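Local structure of teichoic acid biosynthesis protein F (Staphylococcus epidermidis, 3L7I) at residues His325-Asn328 with Ile329-Arg333; Lys363-Asp367 with Ser368-Ile372; Asn471-Arg474 with Glu475-Arg478; Ile507-Pro510 with Arg511-Val514. The protein is a teichoic acid biosynthesis protein that combines a family 2, GT-A-type glycosyltransferase sequence region with a GT-B-type transferase region. All coordinates share one frame; numbering follows the deposited sequence.

Interaction 1. Residues His325-Asn328 with Ile329-Arg333. With SO4 (sulfate ion), chain F.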
loop_
_atom_site.group_PDB
_atom_site.type_symbol
_atom_site.label_atom_id
_atom_site.label_comp_id
_atom_site.label_asym_id
_atom_site.label_seq_id
_atom_site.Cartn_x
_atom_site.Cartn_y
_atom_site.Cartn_z
ATOM N N HIS A 325 -4.715 4.007 -9.986
ATOM C CA HIS A 325 -4.481 5.438 -10.085
ATOM C C HIS A 325 -3.338 5.948 -9.177
ATOM O O HIS A 325 -2.609 6.872 -9.568
ATOM C CB HIS A 325 -5.773 6.190 -9.812
ATOM C CG HIS A 325 -5.672 7.658 -10.054
ATOM N ND1 HIS A 325 -5.293 8.186 -11.275
ATOM C CD2 HIS A 325 -5.891 8.716 -9.240
ATOM C CE1 HIS A 325 -5.292 9.503 -11.196
ATOM N NE2 HIS A 325 -5.651 9.853 -9.971
ATOM N N VAL A 326 -3.174 5.346 -7.986
ATOM C CA VAL A 326 -2.074 5.711 -7.116
ATOM C C VAL A 326 -0.809 5.362 -7.842
ATOM O O VAL A 326 0.094 6.193 -7.956
ATOM C CB VAL A 326 -2.075 4.927 -5.793
ATOM C CG1 VAL A 326 -0.763 5.184 -4.993
ATOM C CG2 VAL A 326 -3.308 5.255 -4.956
ATOM N N LYS A 327 -0.754 4.123 -8.329
ATOM C CA LYS A 327 0.365 3.658 -9.138
ATOM C C LYS A 327 0.716 4.687 -10.219
ATOM O O LYS A 327 1.829 5.205 -10.229
ATOM C CB LYS A 327 0.086 2.265 -9.744
ATOM C CG LYS A 327 1.312 1.578 -10.367
ATOM C CD LYS A 327 1.060 0.130 -10.729
ATOM C CE LYS A 327 -0.182 -0.041 -11.640
ATOM N NZ LYS A 327 -0.413 -1.467 -12.156
ATOM N N ASN A 328 -0.225 5.006 -11.103
ATOM C CA ASN A 328 0.054 5.964 -12.166
ATOM C C ASN A 328 0.468 7.361 -11.692
ATOM O O ASN A 328 1.329 8.012 -12.306
ATOM C CB ASN A 328 -1.141 6.092 -13.093
ATOM C CG ASN A 328 -1.348 4.860 -13.936
ATOM O OD1 ASN A 328 -0.409 4.064 -14.157
ATOM N ND2 ASN A 328 -2.588 4.677 -14.411
ATOM N N ILE A 329 -0.147 7.844 -10.620
ATOM C CA ILE A 329 0.274 9.128 -10.101
ATOM C C ILE A 329 1.722 9.103 -9.581
ATOM O O ILE A 329 2.531 9.948 -9.943
ATOM C CB ILE A 329 -0.653 9.695 -9.001
ATOM C CG1 ILE A 329 -1.545 10.790 -9.571
ATOM C CG2 ILE A 329 0.182 10.410 -7.969
ATOM C CD1 ILE A 329 -2.722 10.304 -10.243
ATOM N N VAL A 330 2.052 8.166 -8.708
ATOM C CA VAL A 330 3.396 8.186 -8.132
ATOM C C VAL A 330 4.461 7.797 -9.143
ATOM O O VAL A 330 5.576 8.291 -9.082
ATOM C CB VAL A 330 3.498 7.250 -6.949
ATOM C CG1 VAL A 330 4.943 7.123 -6.494
ATOM C CG2 VAL A 330 2.580 7.730 -5.856
ATOM N N LEU A 331 4.118 6.888 -10.057
ATOM C CA LEU A 331 5.071 6.428 -11.065
ATOM C C LEU A 331 5.198 7.385 -12.245
ATOM O O LEU A 331 6.124 7.240 -13.071
ATOM C CB LEU A 331 4.774 5.003 -11.526
ATOM C CG LEU A 331 5.181 4.053 -10.412
ATOM C CD1 LEU A 331 5.319 2.643 -10.874
ATOM C CD2 LEU A 331 6.475 4.544 -9.794
ATOM N N ARG A 332 4.294 8.368 -12.312
ATOM C CA ARG A 332 4.358 9.385 -13.345
ATOM C C ARG A 332 4.068 8.815 -14.746
ATOM O O ARG A 332 4.443 9.408 -15.756
ATOM C CB ARG A 332 5.716 10.075 -13.279
ATOM C CG ARG A 332 5.804 11.068 -12.125
ATOM C CD ARG A 332 7.213 11.154 -11.525
ATOM N NE ARG A 332 8.288 11.238 -12.528
ATOM C CZ ARG A 332 9.584 11.042 -12.265
ATOM N NH1 ARG A 332 9.982 10.749 -11.026
ATOM N NH2 ARG A 332 10.484 11.134 -13.241
ATOM N N ARG A 333 3.410 7.648 -14.764
ATOM C CA ARG A 333 2.822 7.033 -15.944
ATOM C C ARG A 333 1.902 8.034 -16.678
ATOM O O ARG A 333 1.247 8.871 -16.063
ATOM C CB ARG A 333 2.026 5.772 -15.542
ATOM C CG ARG A 333 2.757 4.408 -15.596
ATOM C CD ARG A 333 4.102 4.508 -14.942
ATOM N NE ARG A 333 4.811 3.258 -14.592
ATOM C CZ ARG A 333 4.293 2.029 -14.500
ATOM N NH1 ARG A 333 3.008 1.802 -14.759
ATOM N NH2 ARG A 333 5.089 1.014 -14.145
HETATM S S SO4 F . 2.985 -2.499 -13.415
HETATM O O1 SO4 F . 4.348 -1.987 -13.413
HETATM O O2 SO4 F . 2.931 -3.735 -14.191
HETATM O O3 SO4 F . 2.594 -2.800 -12.035
HETATM O O4 SO4 F . 2.115 -1.478 -14.014
#
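Oxygen O4 of a sulfate ion, probably taken up from the crystallisation liquor, links Lys-327, in the last turns of helix 316-331, to Arg-333 in the loop just beyond it: it accepts a bond from Lys-327 NZ at 3.1 Å and a weak one from Arg-333 NH1 at 3.5 Å. Arg-333 NH2 reaches sulfate O1 at 3.2 Å, and O1 lies at the guanidinium edge, in its plane. The lysine chain bends about its CG-CD bond (chi3 54°), and its ammonium group meets O4 and, weakly, O3. Two cationic side chains thus converge on the anion, whose charge would offset theirs. Beside them, Asn-328 crosses the arginine at about a right angle, OD1 lying 3.3 Å from Arg-333 CB, while its ND2 is bonded to Ser-339. Helical backbone bonds underlie the turn, such as Val-330 N to Val-326 O at 2.9 Å. Arg-332, with positive phi, takes the chain out of the helix. His-325 packs on Leu-340 and Leu-343 of the following helix, 336-344. Phe-319 and Phe-314 of a second subunit meet Val-326 and Val-330, Arg-320 of that subunit also binds the sulfate, and helix 316-331 is therefore shared between intrachain and intersubunit packing.

Interaction 2. Residues Lys363-Asp367 with Ser368-Ile372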
loop_
_atom_site.group_PDB
_atom_site.type_symbol
_atom_site.label_atom_id
_atom_site.label_comp_id
_atom_site.label_asym_id
_atom_site.label_seq_id
_atom_site.Cartn_x
_atom_site.Cartn_y
_atom_site.Cartn_z
ATOM N N LYS A 363 -7.644 10.383 -36.759
ATOM C CA LYS A 363 -6.591 10.788 -37.648
ATOM C C LYS A 363 -7.038 11.992 -38.418
ATOM O O LYS A 363 -6.229 12.716 -38.953
ATOM C CB LYS A 363 -6.178 9.660 -38.591
ATOM C CG LYS A 363 -6.705 9.777 -40.020
ATOM C CD LYS A 363 -5.862 8.961 -41.018
ATOM C CE LYS A 363 -6.533 8.891 -42.401
ATOM N NZ LYS A 363 -5.717 8.053 -43.382
ATOM N N ASN A 364 -8.333 12.235 -38.436
ATOM C CA ASN A 364 -8.908 13.084 -39.457
ATOM C C ASN A 364 -10.116 13.820 -39.028
ATOM O O ASN A 364 -10.816 13.410 -38.113
ATOM C CB ASN A 364 -9.391 12.209 -40.598
ATOM C CG ASN A 364 -8.415 12.143 -41.697
ATOM O OD1 ASN A 364 -7.340 12.746 -41.609
ATOM N ND2 ASN A 364 -8.757 11.426 -42.757
ATOM N N TYR A 365 -10.390 14.897 -39.742
ATOM C CA TYR A 365 -11.732 15.424 -39.793
ATOM C C TYR A 365 -12.259 14.988 -41.145
ATOM O O TYR A 365 -11.879 15.548 -42.162
ATOM C CB TYR A 365 -11.726 16.940 -39.664
ATOM C CG TYR A 365 -13.065 17.552 -39.969
ATOM C CD1 TYR A 365 -14.137 17.413 -39.087
ATOM C CD2 TYR A 365 -13.271 18.250 -41.159
ATOM C CE1 TYR A 365 -15.378 17.960 -39.377
ATOM C CE2 TYR A 365 -14.500 18.798 -41.463
ATOM C CZ TYR A 365 -15.553 18.655 -40.570
ATOM O OH TYR A 365 -16.774 19.228 -40.879
ATOM N N SER A 366 -13.101 13.962 -41.170
ATOM C CA SER A 366 -13.488 13.348 -42.437
ATOM C C SER A 366 -14.616 12.325 -42.321
ATOM O O SER A 366 -15.210 12.128 -41.252
ATOM C CB SER A 366 -12.280 12.659 -43.089
ATOM O OG SER A 366 -11.911 11.459 -42.400
ATOM N N ASP A 367 -14.891 11.679 -43.451
ATOM C CA ASP A 367 -15.837 10.572 -43.543
ATOM C C ASP A 367 -17.221 10.908 -43.036
ATOM O O ASP A 367 -17.605 12.060 -42.951
ATOM C CB ASP A 367 -15.317 9.307 -42.850
ATOM C CG ASP A 367 -15.805 8.022 -43.544
ATOM O OD1 ASP A 367 -16.667 7.305 -42.959
ATOM O OD2 ASP A 367 -15.347 7.749 -44.690
ATOM N N SER A 368 -17.963 9.869 -42.700
ATOM C CA SER A 368 -19.350 10.002 -42.325
ATOM C C SER A 368 -19.581 10.827 -41.058
ATOM O O SER A 368 -20.588 11.525 -40.957
ATOM C CB SER A 368 -19.979 8.620 -42.196
ATOM O OG SER A 368 -20.472 8.196 -43.443
ATOM N N PRO A 369 -18.674 10.740 -40.072
ATOM C CA PRO A 369 -18.833 11.666 -38.944
ATOM C C PRO A 369 -18.786 13.138 -39.388
ATOM O O PRO A 369 -19.520 13.981 -38.836
ATOM C CB PRO A 369 -17.635 11.339 -38.057
ATOM C CG PRO A 369 -17.386 9.900 -38.333
ATOM C CD PRO A 369 -17.648 9.722 -39.808
ATOM N N LYS A 370 -17.931 13.434 -40.370
ATOM C CA LYS A 370 -17.775 14.798 -40.827
ATOM C C LYS A 370 -19.125 15.342 -41.316
ATOM O O LYS A 370 -19.548 16.439 -40.908
ATOM C CB LYS A 370 -16.681 14.903 -41.900
ATOM C CG LYS A 370 -16.848 16.102 -42.879
ATOM C CD LYS A 370 -15.577 16.368 -43.690
ATOM C CE LYS A 370 -15.854 17.106 -45.008
ATOM N NZ LYS A 370 -14.602 17.701 -45.606
ATOM N N TYR A 371 -19.808 14.560 -42.157
ATOM C CA TYR A 371 -21.085 14.979 -42.731
ATOM C C TYR A 371 -22.239 15.002 -41.725
ATOM O O TYR A 371 -23.115 15.865 -41.809
ATOM C CB TYR A 371 -21.427 14.136 -43.961
ATOM C CG TYR A 371 -20.493 14.430 -45.108
ATOM C CD1 TYR A 371 -19.257 13.804 -45.196
ATOM C CD2 TYR A 371 -20.831 15.359 -46.089
ATOM C CE1 TYR A 371 -18.392 14.083 -46.229
ATOM C CE2 TYR A 371 -19.975 15.644 -47.123
ATOM C CZ TYR A 371 -18.754 15.005 -47.187
ATOM O OH TYR A 371 -17.892 15.285 -48.219
ATOM N N ILE A 372 -22.240 14.070 -40.776
ATOM C CA ILE A 372 -23.240 14.102 -39.724
ATOM C C ILE A 372 -23.083 15.441 -39.016
ATOM O O ILE A 372 -24.068 16.143 -38.776
ATOM C CB ILE A 372 -23.111 12.894 -38.742
ATOM C CG1 ILE A 372 -23.465 11.587 -39.462
ATOM C CG2 ILE A 372 -24.005 13.073 -37.512
ATOM C CD1 ILE A 372 -23.196 10.321 -38.634
#
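Ser-368 opens the helical segment by giving its backbone N-H to Asp-367 OD1 at 2.9 Å, an almost straight bond (172°) that approaches the carboxylate from above its plane. The serine hydroxyl turns to another partner, the backbone N of Arg-511, and Asp-367 OD2 forms a salt bridge with the same arginine. Pro-369 follows, where the first turn of a helix readily accepts a residue without an N-H; its CD rests 3.9 Å from Asp-367 CB, and its ring also meets Trp-387 and Val-422 of strands 384-389 and 418-423. Lys-370 then does most of the side-chain work. Its N bonds to Ser-366 O at 3.1 Å and weakly to Asp-367 O. With CG opposite the backbone N (chi1 154°) and the chain extended beyond it, the methylenes run across Tyr-365 at about a right angle. CB lies over one ring face, offset toward the rim, and CD comes 3.5 Å from Tyr-365 CE2. The tyrosine hydroxyl is bonded to Glu-374, one helical turn beyond Lys-370. Tyr-371 brings its ring edge to Asp-367 O, which lies in the ring plane 3.3 Å from CD1, and its N adds a weak bond to that oxygen; its hydroxyl meets Asp-608. Ile-372 N closes a regular helical bond to Ser-368 O at 3.0 Å. The chemistry is divided accordingly: the carboxylate of Asp-367 engages an N-H at the start of the helix, where the dipole would probably suit a negative group, whereas Lys-370 contributes hydrocarbon to the aromatic ring and leaves its ammonium for a long, weak ion pair with Asp-608.

Interaction 3. Residues Asn471-Arg474 with Glu475-Arg478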
loop_
_atom_site.group_PDB
_atom_site.type_symbol
_atom_site.label_atom_id
_atom_site.label_comp_id
_atom_site.label_asym_id
_atom_site.label_seq_id
_atom_site.Cartn_x
_atom_site.Cartn_y
_atom_site.Cartn_z
ATOM N N ASN A 471 -12.399 -9.341 -28.068
ATOM C CA ASN A 471 -12.311 -7.901 -27.902
ATOM C C ASN A 471 -13.170 -7.157 -28.893
ATOM O O ASN A 471 -13.732 -6.113 -28.565
ATOM C CB ASN A 471 -10.872 -7.421 -28.020
ATOM C CG ASN A 471 -10.066 -7.719 -26.783
ATOM O OD1 ASN A 471 -10.616 -7.850 -25.683
ATOM N ND2 ASN A 471 -8.751 -7.848 -26.952
ATOM N N PHE A 472 -13.258 -7.685 -30.110
ATOM C CA PHE A 472 -14.038 -7.039 -31.136
ATOM C C PHE A 472 -15.489 -7.173 -30.708
ATOM O O PHE A 472 -16.313 -6.280 -30.918
ATOM C CB PHE A 472 -13.809 -7.721 -32.479
ATOM C CG PHE A 472 -13.956 -6.810 -33.655
ATOM C CD1 PHE A 472 -15.113 -6.074 -33.840
ATOM C CD2 PHE A 472 -12.945 -6.695 -34.584
ATOM C CE1 PHE A 472 -15.247 -5.235 -34.917
ATOM C CE2 PHE A 472 -13.079 -5.858 -35.670
ATOM C CZ PHE A 472 -14.229 -5.136 -35.836
ATOM N N ASN A 473 -15.803 -8.292 -30.087
ATOM C CA ASN A 473 -17.163 -8.556 -29.690
ATOM C C ASN A 473 -17.555 -7.587 -28.600
ATOM O O ASN A 473 -18.693 -7.128 -28.563
ATOM C CB ASN A 473 -17.309 -10.013 -29.220
ATOM C CG ASN A 473 -18.743 -10.375 -28.884
ATOM O OD1 ASN A 473 -19.659 -9.565 -29.073
ATOM N ND2 ASN A 473 -18.946 -11.585 -28.376
ATOM N N ARG A 474 -16.604 -7.277 -27.721
ATOM C CA ARG A 474 -16.809 -6.321 -26.643
ATOM C C ARG A 474 -17.189 -4.938 -27.190
ATOM O O ARG A 474 -18.085 -4.273 -26.653
ATOM C CB ARG A 474 -15.545 -6.196 -25.790
ATOM C CG ARG A 474 -15.452 -7.144 -24.614
ATOM C CD ARG A 474 -14.082 -7.063 -23.893
ATOM N NE ARG A 474 -13.694 -8.369 -23.336
ATOM C CZ ARG A 474 -13.075 -8.555 -22.163
ATOM N NH1 ARG A 474 -12.771 -7.506 -21.396
ATOM N NH2 ARG A 474 -12.771 -9.786 -21.741
ATOM N N GLU A 475 -16.498 -4.505 -28.246
ATOM C CA GLU A 475 -16.712 -3.188 -28.827
ATOM C C GLU A 475 -18.061 -3.102 -29.514
ATOM O O GLU A 475 -18.792 -2.130 -29.311
ATOM C CB GLU A 475 -15.591 -2.833 -29.804
ATOM C CG GLU A 475 -15.902 -1.717 -30.831
ATOM C CD GLU A 475 -16.164 -0.344 -30.204
ATOM O OE1 GLU A 475 -16.201 -0.275 -28.950
ATOM O OE2 GLU A 475 -16.346 0.651 -30.953
ATOM N N THR A 476 -18.412 -4.104 -30.316
ATOM C CA THR A 476 -19.666 -3.979 -31.045
ATOM C C THR A 476 -20.850 -4.071 -30.083
ATOM O O THR A 476 -21.914 -3.493 -30.335
ATOM C CB THR A 476 -19.824 -5.004 -32.169
ATOM O OG1 THR A 476 -20.148 -6.283 -31.609
ATOM C CG2 THR A 476 -18.563 -5.088 -32.982
ATOM N N SER A 477 -20.667 -4.779 -28.974
ATOM C CA SER A 477 -21.761 -4.894 -28.027
ATOM C C SER A 477 -22.171 -3.525 -27.483
ATOM O O SER A 477 -23.249 -3.380 -26.923
ATOM C CB SER A 477 -21.402 -5.833 -26.869
ATOM O OG SER A 477 -20.754 -5.136 -25.799
ATOM N N ARG A 478 -21.307 -2.534 -27.631
ATOM C CA ARG A 478 -21.570 -1.208 -27.092
ATOM C C ARG A 478 -22.224 -0.276 -28.132
ATOM O O ARG A 478 -22.694 0.810 -27.792
ATOM C CB ARG A 478 -20.267 -0.560 -26.588
ATOM C CG ARG A 478 -19.396 -1.432 -25.705
ATOM C CD ARG A 478 -18.230 -0.651 -25.135
ATOM N NE ARG A 478 -17.348 -0.107 -26.169
ATOM C CZ ARG A 478 -16.404 0.802 -25.929
ATOM N NH1 ARG A 478 -15.643 1.263 -26.912
ATOM N NH2 ARG A 478 -16.236 1.263 -24.692
#
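Phe-472 and Thr-476, one helical turn apart, meet at about a right angle, the methyl CG2 of the threonine lying in the ring plane at its edge, 3.7 Å from Phe-472 CD1. The phenylalanine gets there by swinging CG away from its own backbone N (chi1 -150°), and the ring also has Arg-426 as a cation-pi partner. In Thr-476 the branches divide the labour: CG2 points to the aromatic edge, whereas OG1, placed between N and the carbonyl carbon, bonds to Phe-497 O. Ser-477 puts its hydroxyl in the equivalent place (chi1 88°) and folds back on the helix, giving OG to Arg-474 O at 2.9 Å; this carbonyl also lies 3.3 Å from Arg-478 CG. A bend at chi2 (64°) in Glu-475 turns OE1 toward Arg-478, three residues on. Arg-478 NH1 meets that oxygen on its syn side at 2.6 Å in a salt bridge, with OE1 close to the guanidinium plane, and NE adds a weaker bond at 3.0 Å. The other oxygen, OE2, is hydrogen-bonded to Tyr-439 OH, Trp-479 NE1 and Thr-427 N, leaving this buried carboxylate held through both oxygens. The residues lie in the last part of helix 465-476 and just beyond, in a beta-alpha-beta crossover between the neighbouring parallel strands 438-441 and 481-484, the building unit of the Rossmann-like domains that characterise the GT-B fold.

Interaction 4. Residues Ile507-Pro510 with Arg511-Val514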
loop_
_atom_site.group_PDB
_atom_site.type_symbol
_atom_site.label_atom_id
_atom_site.label_comp_id
_atom_site.label_asym_id
_atom_site.label_seq_id
_atom_site.Cartn_x
_atom_site.Cartn_y
_atom_site.Cartn_z
ATOM N N ILE A 507 -29.572 2.947 -44.124
ATOM C CA ILE A 507 -29.928 4.259 -44.644
ATOM C C ILE A 507 -28.907 4.804 -45.618
ATOM O O ILE A 507 -29.196 5.753 -46.328
ATOM C CB ILE A 507 -30.111 5.273 -43.513
ATOM C CG1 ILE A 507 -28.846 5.323 -42.636
ATOM C CG2 ILE A 507 -31.355 4.944 -42.693
ATOM C CD1 ILE A 507 -28.882 6.427 -41.595
ATOM N N GLY A 508 -27.716 4.200 -45.644
ATOM C CA GLY A 508 -26.650 4.613 -46.544
ATOM C C GLY A 508 -25.660 5.482 -45.805
ATOM O O GLY A 508 -25.937 5.953 -44.707
ATOM N N TYR A 509 -24.493 5.694 -46.396
ATOM C CA TYR A 509 -23.422 6.433 -45.728
ATOM C C TYR A 509 -23.581 7.948 -45.836
ATOM O O TYR A 509 -23.788 8.498 -46.923
ATOM C CB TYR A 509 -22.060 5.997 -46.260
ATOM C CG TYR A 509 -21.647 4.659 -45.741
ATOM C CD1 TYR A 509 -21.628 4.424 -44.379
ATOM C CD2 TYR A 509 -21.275 3.629 -46.596
ATOM C CE1 TYR A 509 -21.259 3.211 -43.866
ATOM C CE2 TYR A 509 -20.897 2.395 -46.088
ATOM C CZ TYR A 509 -20.895 2.194 -44.712
ATOM O OH TYR A 509 -20.538 0.993 -44.134
ATOM N N PRO A 510 -23.505 8.629 -44.693
ATOM C CA PRO A 510 -23.568 10.088 -44.750
ATOM C C PRO A 510 -22.499 10.637 -45.690
ATOM O O PRO A 510 -22.731 11.640 -46.375
ATOM C CB PRO A 510 -23.289 10.488 -43.298
ATOM C CG PRO A 510 -23.897 9.381 -42.518
ATOM C CD PRO A 510 -23.589 8.125 -43.315
ATOM N N ARG A 511 -21.344 9.969 -45.723
ATOM C CA ARG A 511 -20.195 10.408 -46.508
ATOM C C ARG A 511 -20.506 10.290 -47.981
ATOM O O ARG A 511 -19.808 10.872 -48.819
ATOM C CB ARG A 511 -19.003 9.514 -46.215
ATOM C CG ARG A 511 -19.348 8.062 -46.387
ATOM C CD ARG A 511 -18.330 7.320 -47.194
ATOM N NE ARG A 511 -17.525 6.475 -46.328
ATOM C CZ ARG A 511 -17.101 5.253 -46.658
ATOM N NH1 ARG A 511 -16.371 4.547 -45.789
ATOM N NH2 ARG A 511 -17.410 4.736 -47.850
ATOM N N ASN A 512 -21.541 9.511 -48.288
ATOM C CA ASN A 512 -21.955 9.269 -49.664
ATOM C C ASN A 512 -22.989 10.284 -50.147
ATOM O O ASN A 512 -23.233 10.391 -51.347
ATOM C CB ASN A 512 -22.482 7.839 -49.834
ATOM C CG ASN A 512 -21.365 6.791 -49.918
ATOM O OD1 ASN A 512 -20.195 7.123 -50.086
ATOM N ND2 ASN A 512 -21.740 5.510 -49.798
ATOM N N ASP A 513 -23.566 11.040 -49.210
ATOM C CA ASP A 513 -24.606 12.029 -49.508
ATOM C C ASP A 513 -24.262 12.850 -50.754
ATOM O O ASP A 513 -25.043 12.897 -51.720
ATOM C CB ASP A 513 -24.837 12.971 -48.313
ATOM C CG ASP A 513 -25.761 12.371 -47.226
ATOM O OD1 ASP A 513 -26.332 11.272 -47.440
ATOM O OD2 ASP A 513 -25.917 13.021 -46.153
ATOM N N VAL A 514 -23.091 13.488 -50.732
ATOM C CA VAL A 514 -22.628 14.323 -51.849
ATOM C C VAL A 514 -22.661 13.616 -53.218
ATOM O O VAL A 514 -22.836 14.271 -54.242
ATOM C CB VAL A 514 -21.185 14.873 -51.608
ATOM C CG1 VAL A 514 -21.200 16.253 -50.990
ATOM C CG2 VAL A 514 -20.399 13.911 -50.763
#
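Tyr-509 and Arg-511 meet in a cation-pi contact at the turn between strand 504-506 and helix 513-517, in a Rossmann-like sheet domain of the GT-B fold. The tight part lies round the tyrosine ring. Arg-511 CZ stands over its face, 4.8 Å from the ring centroid, with the two planes 26° apart. A chi1 of 52° in Arg-511 sets CG between its backbone N and carbonyl carbon and brings it alongside Tyr-509 CB, at 3.4 Å. Asn-512 takes the edge instead: ND2 lies in the ring plane, 3.7 Å from Tyr-509 CD2, with its amide turned 80° against the ring. Asp-629 OD2 holds both neighbours, through a salt bridge to Arg-511 NH2 and a hydrogen bond from Asn-512 ND2, which fixes guanidinium and amide beside the tyrosine. Asp-513 is firmly held too, its carboxylate bonded to Ser-707 and the backbone N of Ala-706. The other end is looser: Ile-507, partly exposed, makes no contact with residues 511-514 and packs instead on Tyr-709 and Ile-710 of helix 706-721. Two backbone bonds close the turn itself: Asn-512 N to Tyr-509 O at 2.8 Å, and Asp-513 N to Pro-510 O at 3.0 Å, each donor standing above the carbonyl plane.

Interactions 2 and 4 form one continuous patch of contacts, their centres 11 Å apart although the segments are far apart in sequence. Asp-367 OD2 lies 3.0 Å from Arg-511 NE in a salt bridge, and Ser-368 OG lies at the same distance from Arg-511 N in a probable hydrogen bond, so the helix start of one contact is tied to the turn of the other. Interaction 3 lies in the same GT-B-type region without touching them: the nearest atoms of interactions 2 and 3 are about 12 Å apart, as are those of interactions 3 and 4. Interaction 1 is peripheral: its centre is 45 Å from that of interaction 4, on the opposite side of the chain's centre, and its sulfate marks contact between subunits.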